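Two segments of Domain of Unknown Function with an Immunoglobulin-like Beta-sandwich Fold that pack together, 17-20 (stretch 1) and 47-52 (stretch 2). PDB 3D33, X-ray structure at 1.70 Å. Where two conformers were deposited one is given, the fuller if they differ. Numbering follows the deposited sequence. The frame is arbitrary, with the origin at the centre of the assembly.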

# COMPACT_ATOMS: atom_id res chain seq x y z
N ARG A 17 2.42 -10.87 6.83
CA ARG A 17 1.75 -12.14 6.75
C ARG A 17 0.48 -11.91 5.96
O ARG A 17 -0.25 -10.97 6.22
CB ARG A 17 1.45 -12.62 8.17
CG ARG A 17 0.84 -13.95 8.28
CD ARG A 17 0.80 -14.38 9.72
NE ARG A 17 -0.13 -15.47 9.89
CZ ARG A 17 -0.39 -16.07 11.04
NH1 ARG A 17 0.25 -15.72 12.15
NH2 ARG A 17 -1.28 -17.05 11.08
N TRP A 18 0.21 -12.75 4.98
CA TRP A 18 -0.98 -12.63 4.15
C TRP A 18 -1.42 -14.07 3.90
O TRP A 18 -1.12 -14.63 2.85
CB TRP A 18 -0.66 -11.86 2.85
CG TRP A 18 -1.86 -11.35 2.11
CD1 TRP A 18 -2.51 -11.94 1.05
CD2 TRP A 18 -2.56 -10.13 2.36
NE1 TRP A 18 -3.57 -11.17 0.65
CE2 TRP A 18 -3.62 -10.05 1.44
CE3 TRP A 18 -2.41 -9.11 3.30
CZ2 TRP A 18 -4.51 -8.97 1.41
CZ3 TRP A 18 -3.28 -8.03 3.26
CH2 TRP A 18 -4.33 -7.98 2.34
N ASP A 19 -2.05 -14.67 4.90
CA ASP A 19 -2.38 -16.10 4.88
C ASP A 19 -3.37 -16.47 3.78
O ASP A 19 -4.16 -15.63 3.34
CB ASP A 19 -3.02 -16.54 6.20
CG ASP A 19 -2.04 -16.61 7.35
OD1 ASP A 19 -0.82 -16.74 7.10
OD2 ASP A 19 -2.52 -16.52 8.50
N ASP A 20 -3.34 -17.75 3.40
CA ASP A 20 -4.39 -18.39 2.58
C ASP A 20 -4.19 -18.05 1.10
O ASP A 20 -3.22 -18.50 0.49
CB ASP A 20 -5.79 -18.00 3.09
CG ASP A 20 -6.89 -18.40 2.14
OD1 ASP A 20 -7.25 -17.58 1.26
OD2 ASP A 20 -7.43 -19.52 2.31
N PRO A 47 -7.31 -11.72 -5.49
CA PRO A 47 -8.29 -10.95 -4.71
C PRO A 47 -9.20 -11.91 -3.95
O PRO A 47 -9.80 -12.79 -4.54
CB PRO A 47 -9.08 -10.18 -5.78
CG PRO A 47 -8.23 -10.20 -6.98
CD PRO A 47 -7.43 -11.43 -6.93
N ASP A 48 -9.28 -11.75 -2.63
CA ASP A 48 -10.01 -12.74 -1.83
C ASP A 48 -10.47 -12.23 -0.47
O ASP A 48 -10.96 -13.01 0.33
CB ASP A 48 -9.13 -13.98 -1.63
CG ASP A 48 -7.86 -13.67 -0.85
OD1 ASP A 48 -7.68 -12.52 -0.43
OD2 ASP A 48 -7.04 -14.59 -0.65
N ARG A 49 -10.29 -10.95 -0.20
CA ARG A 49 -10.72 -10.39 1.06
C ARG A 49 -10.84 -8.88 0.94
O ARG A 49 -10.15 -8.26 0.11
CB ARG A 49 -9.71 -10.76 2.14
CG ARG A 49 -8.43 -9.94 2.11
CD ARG A 49 -7.36 -10.63 2.92
NE ARG A 49 -6.89 -11.79 2.21
CZ ARG A 49 -6.01 -12.67 2.67
NH1 ARG A 49 -5.44 -12.51 3.86
NH2 ARG A 49 -5.68 -13.71 1.92
N ASP A 50 -11.68 -8.28 1.78
CA ASP A 50 -11.72 -6.82 1.88
C ASP A 50 -10.36 -6.35 2.40
O ASP A 50 -9.73 -7.04 3.23
CB ASP A 50 -12.82 -6.33 2.82
CG ASP A 50 -14.22 -6.52 2.27
OD1 ASP A 50 -14.42 -6.80 1.07
OD2 ASP A 50 -15.16 -6.37 3.08
N MSE A 51 -9.93 -5.17 1.92
CA MSE A 51 -8.62 -4.63 2.27
C MSE A 51 -8.72 -3.18 2.74
O MSE A 51 -9.68 -2.46 2.44
CB MSE A 51 -7.68 -4.66 1.08
CG MSE A 51 -7.38 -6.01 0.51
SE MSE A 51 -5.93 -5.77 -0.82
CE MSE A 51 -6.43 -3.90 -1.57
N THR A 52 -7.73 -2.78 3.52
CA THR A 52 -7.56 -1.39 3.90
C THR A 52 -6.14 -0.99 3.58
O THR A 52 -5.20 -1.75 3.87
CB THR A 52 -7.80 -1.14 5.40
OG1 THR A 52 -9.16 -1.48 5.73
CG2 THR A 52 -7.52 0.33 5.72
O HOH W 1 -5.39 -11.34 -1.43

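The backbones of the two stretches stay well apart: the nearest pair of CA atoms, those of Asp 20 and Asp 48, are 9.1 Å from each other. Stretch 1 runs from extended chain at Arg 17 into loop, while stretch 2 is loop at its start and strand by Met 51 and Thr 52. No backbone-to-backbone hydrogen bond spans such a gap, so at least one side chain takes part in each direct bond: the Arg 49 guanidinium reaches across to a backbone carbonyl, and side chains pack around it, burying 253 Å² summed over both sides. Arg 49 and Trp 18 supply most of it, with 83 and 81 Å² covered respectively.

The direct hydrogen bonds across the interface both come from the Arg 49 guanidinium and converge on one backbone carbonyl. Arg 49 NH2 donates to Asp 19 O at 2.8 Å with an N-H...O angle of 161°; Arg 49 NH1 reaches Asp 19 O at 3.4 Å and 132°, a weak bond. The acceptor lies at the edge of the guanidinium, near its plane, where N-H groups point.

That in-plane bonding leaves the faces of the guanidinium free for stacking. One lies flat on Trp 18, with centres 3.8 Å apart and planes inclined by 16°. Arg 49 CZ sits 3.8 Å from the centroid of the five-membered ring defined by Trp 18 CG, CD1, NE1, CE2 and CD2, and 24° off its normal, which is cation-pi geometry: positive charge over the electron-rich face.

Each stretch also has an internal salt bridge, and the one in stretch 2 holds the guanidinium that makes the contact. Asp 48 grips Arg 49 through paired hydrogen bonds, from Arg 49 NE to Asp 48 OD1 at 2.9 Å and from Arg 49 NH2 to Asp 48 OD2 at 3.0 Å, with angles of 168° and 164°. In stretch 1, Arg 17 NH2 meets Asp 19 OD2 at 2.9 Å, outside the contact itself.

Longer-range electrostatics are mixed. Asp 20 OD1 and Asp 48 OD2, like charges, approach to 3.6 Å. Asp 20 OD1 is also 4.2 Å from Arg 49 NH2, but lies well out of the guanidinium plane, so the attraction is between charges only.

A water extends the polar network: it accepts from Trp 18 NE1 at 2.8 Å and lies 2.8 Å from Asp 48 OD1, to which it can donate, linking atoms too far apart to bond directly.

Apolar packing completes the interface. Selenomethionine Met 51 places CG 4.1 Å from Trp 18 CH2, at the ring edge, while Met 51 SE stands obliquely, 5.2 Å from the centroid of the Trp 18 six-membered ring.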